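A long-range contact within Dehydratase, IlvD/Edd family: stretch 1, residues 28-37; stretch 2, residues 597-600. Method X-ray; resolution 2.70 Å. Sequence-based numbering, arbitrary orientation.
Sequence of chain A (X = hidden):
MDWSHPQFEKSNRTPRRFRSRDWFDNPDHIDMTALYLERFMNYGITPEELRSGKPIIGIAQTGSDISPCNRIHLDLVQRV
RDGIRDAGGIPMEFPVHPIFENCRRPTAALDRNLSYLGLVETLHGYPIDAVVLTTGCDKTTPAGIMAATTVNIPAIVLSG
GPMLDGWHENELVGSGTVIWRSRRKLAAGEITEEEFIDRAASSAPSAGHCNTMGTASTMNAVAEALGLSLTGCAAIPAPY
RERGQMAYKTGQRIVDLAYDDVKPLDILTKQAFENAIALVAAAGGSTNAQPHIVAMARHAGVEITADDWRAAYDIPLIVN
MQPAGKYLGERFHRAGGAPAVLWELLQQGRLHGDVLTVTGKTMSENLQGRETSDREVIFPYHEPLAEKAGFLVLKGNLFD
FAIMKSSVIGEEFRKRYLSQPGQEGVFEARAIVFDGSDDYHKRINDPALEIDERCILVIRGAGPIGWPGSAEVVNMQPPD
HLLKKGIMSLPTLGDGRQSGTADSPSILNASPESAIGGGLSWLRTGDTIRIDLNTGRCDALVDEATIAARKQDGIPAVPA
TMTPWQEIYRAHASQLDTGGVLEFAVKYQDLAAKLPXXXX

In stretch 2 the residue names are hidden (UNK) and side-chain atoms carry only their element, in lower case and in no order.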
# COMPACT_ATOMS: atom_id res chain seq x y z
N ASP A 28 -22.63 -0.35 -32.10
CA ASP A 28 -23.95 -0.97 -32.18
C ASP A 28 -24.69 -0.93 -30.85
O ASP A 28 -25.80 -0.39 -30.76
CB ASP A 28 -23.80 -2.41 -32.68
CG ASP A 28 -22.78 -2.53 -33.79
OD1 ASP A 28 -22.05 -3.55 -33.82
OD2 ASP A 28 -22.71 -1.60 -34.62
N HIS A 29 -24.10 -1.50 -29.81
CA HIS A 29 -24.77 -1.67 -28.52
C HIS A 29 -24.32 -0.56 -27.58
O HIS A 29 -23.16 -0.53 -27.14
CB HIS A 29 -24.47 -3.04 -27.93
CG HIS A 29 -24.53 -4.15 -28.94
ND1 HIS A 29 -23.60 -4.30 -29.94
CD2 HIS A 29 -25.42 -5.17 -29.10
CE1 HIS A 29 -23.90 -5.36 -30.67
NE2 HIS A 29 -25.00 -5.91 -30.18
N ILE A 30 -25.23 0.37 -27.28
CA ILE A 30 -24.98 1.35 -26.23
C ILE A 30 -25.41 0.80 -24.87
O ILE A 30 -24.87 1.23 -23.84
CB ILE A 30 -25.69 2.68 -26.56
CG1 ILE A 30 -25.66 3.65 -25.38
CG2 ILE A 30 -27.12 2.44 -27.01
CD1 ILE A 30 -24.27 4.11 -25.00
N ASP A 31 -26.34 -0.15 -24.83
CA ASP A 31 -26.65 -0.81 -23.57
C ASP A 31 -25.42 -1.52 -23.01
O ASP A 31 -25.13 -1.41 -21.82
CB ASP A 31 -27.82 -1.79 -23.74
CG ASP A 31 -27.56 -2.84 -24.82
OD1 ASP A 31 -27.02 -2.48 -25.89
OD2 ASP A 31 -27.89 -4.03 -24.60
N MET A 32 -24.68 -2.22 -23.88
CA MET A 32 -23.51 -2.98 -23.41
C MET A 32 -22.36 -2.06 -23.03
O MET A 32 -21.64 -2.33 -22.07
CB MET A 32 -23.07 -3.97 -24.48
CG MET A 32 -24.14 -4.95 -24.83
SD MET A 32 -24.53 -5.98 -23.40
CE MET A 32 -23.30 -7.25 -23.61
N THR A 33 -22.17 -0.98 -23.78
CA THR A 33 -21.18 0.01 -23.39
C THR A 33 -21.39 0.45 -21.95
O THR A 33 -20.55 0.19 -21.08
CB THR A 33 -21.22 1.18 -24.39
OG1 THR A 33 -20.77 0.70 -25.66
CG2 THR A 33 -20.31 2.31 -23.98
N ALA A 34 -22.56 1.03 -21.65
CA ALA A 34 -22.86 1.43 -20.27
C ALA A 34 -22.65 0.29 -19.29
O ALA A 34 -22.12 0.50 -18.19
CB ALA A 34 -24.30 1.96 -20.18
N LEU A 35 -23.03 -0.93 -19.66
CA LEU A 35 -22.77 -2.09 -18.81
C LEU A 35 -21.28 -2.28 -18.53
O LEU A 35 -20.90 -2.78 -17.47
CB LEU A 35 -23.38 -3.34 -19.46
CG LEU A 35 -23.42 -4.72 -18.80
CD1 LEU A 35 -22.09 -5.46 -18.90
CD2 LEU A 35 -23.89 -4.62 -17.36
N TYR A 36 -20.42 -1.87 -19.47
CA TYR A 36 -18.98 -2.08 -19.37
C TYR A 36 -18.26 -0.96 -18.63
O TYR A 36 -17.34 -1.25 -17.86
CB TYR A 36 -18.39 -2.25 -20.77
CG TYR A 36 -18.77 -3.54 -21.47
CD1 TYR A 36 -19.02 -4.71 -20.76
CD2 TYR A 36 -18.87 -3.59 -22.87
CE1 TYR A 36 -19.36 -5.89 -21.41
CE2 TYR A 36 -19.21 -4.77 -23.52
CZ TYR A 36 -19.46 -5.91 -22.79
OH TYR A 36 -19.79 -7.08 -23.45
N LEU A 37 -18.63 0.32 -18.85
CA LEU A 37 -18.00 1.41 -18.10
C LEU A 37 -18.35 1.38 -16.63
O LEU A 37 -17.60 1.90 -15.80
CB LEU A 37 -18.43 2.80 -18.58
CG LEU A 37 -18.20 3.52 -19.90
CD1 LEU A 37 -16.70 3.40 -20.28
CD2 LEU A 37 -19.19 3.05 -20.95
N UNK A 597 -17.56 -12.68 -28.47
CA UNK A 597 -18.96 -12.29 -28.39
C UNK A 597 -19.21 -11.46 -27.14
O UNK A 597 -18.52 -11.61 -26.13
n UNK A 597 -21.75 -18.21 -29.14
n UNK A 597 -23.50 -16.87 -29.79
n UNK A 597 -21.49 -15.92 -29.20
c UNK A 597 -20.10 -15.95 -28.76
c UNK A 597 -19.87 -13.52 -28.39
c UNK A 597 -22.24 -17.00 -29.38
c UNK A 597 -19.34 -14.70 -29.16
N UNK A 598 -20.22 -10.60 -27.20
CA UNK A 598 -20.66 -9.90 -26.00
C UNK A 598 -21.21 -10.92 -24.99
O UNK A 598 -21.57 -12.04 -25.33
c UNK A 598 -21.25 -7.36 -28.43
n UNK A 598 -20.43 -6.68 -26.52
n UNK A 598 -20.56 -6.18 -28.60
c UNK A 598 -21.72 -8.85 -26.35
c UNK A 598 -20.08 -5.79 -27.44
c UNK A 598 -21.17 -7.68 -27.12
N UNK A 599 -21.25 -10.50 -23.71
CA UNK A 599 -21.60 -11.41 -22.62
C UNK A 599 -23.03 -11.24 -22.11
O UNK A 599 -23.48 -12.06 -21.29
c UNK A 599 -20.46 -9.81 -21.02
n UNK A 599 -19.47 -9.56 -20.16
o UNK A 599 -21.19 -8.92 -21.47
c UNK A 599 -20.63 -11.25 -21.45
N UNK A 600 -23.76 -10.22 -22.56
CA UNK A 600 -25.18 -10.07 -22.24
C UNK A 600 -25.94 -9.71 -23.51
O UNK A 600 -25.54 -10.13 -24.61
OXT UNK A 600 -26.95 -8.99 -23.48
n UNK A 600 -23.59 -8.49 -19.48
c UNK A 600 -24.80 -10.23 -18.94
c UNK A 600 -24.65 -9.27 -19.89
n UNK A 600 -23.84 -10.01 -17.99
c UNK A 600 -25.40 -9.01 -21.16
c UNK A 600 -23.12 -8.95 -18.33

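The last three residues of the chain, 598 to 600, lie against a helix that includes Met 32, Leu 35 and Tyr 36, more than 560 residues earlier in the sequence.

Position 597 carries seven side-chain atoms: three carbons in a row, a nitrogen, and then a carbon bearing two further nitrogens. CB is 8.1 Å from OH of Tyr 36, and the end of the side chain leads away, so it touches nothing on stretch 1. This unbranched chain ending in a planar group of three nitrogens is a guanidinium side chain, so the residue is Arg 597. One of its terminal nitrogens is hydrogen-bonded elsewhere in the structure. A long, charged side chain suits a partly exposed place where its end can turn away from the contact and bond elsewhere.

Position 598 has six side-chain atoms, one carbon followed by a five-membered ring of three carbons and two nitrogens. Its CA-to-CB bond points toward stretch 1. One ring nitrogen lies 3.2 Å from OH of Tyr 36 in a hydrogen bond that either partner could donate; the other comes within 3.8 Å of ND1 of His 29. CE of Met 32 packs 3.5 Å from CB. The ring is an imidazole and the residue His 598, with ND1 facing the tyrosine and NE2 the histidine. The two imidazole rings form an oblique aromatic pair, centroids 4.7 Å apart and planes at 49°, so the residue combines polar and nonpolar contact.

Position 599 has four side-chain atoms: two carbons, the second bearing one oxygen and one nitrogen. Its CB sets off sideways, yet the end comes nearer the helix, and the oxygen lies 3.0 Å from OH of Tyr 36, well placed to accept its proton, although that proton has another acceptor within reach. Such a short carboxamide is Asn 599. The amide nitrogen is hydrogen-bonded elsewhere, so the group's two ends can serve different partners.

Position 600 again shows six side-chain atoms, one carbon and then a ring of three carbons and two nitrogens, and its backbone ends in a carboxylate. CD1 of Leu 35 meets the ring edge, 3.4 Å from a ring nitrogen. This is the C-terminal His 600, and that nitrogen is ND1, while NE2 is hydrogen-bonded elsewhere. A flat ring can thus pack against leucine and still keep a polar atom satisfied.

The contact, burying 346 Å² in all, joins two kinds of interaction. Met 32, with all three chi angles in m, brings CE to 3.2 Å from the backbone N of His 600 and fills space beside the last three residues. Tyr 36 supplies the polar focus, its hydroxyl meeting His 598 and Asn 599 near the plane of its own ring.

Stretch 2 (597-600) RHNH
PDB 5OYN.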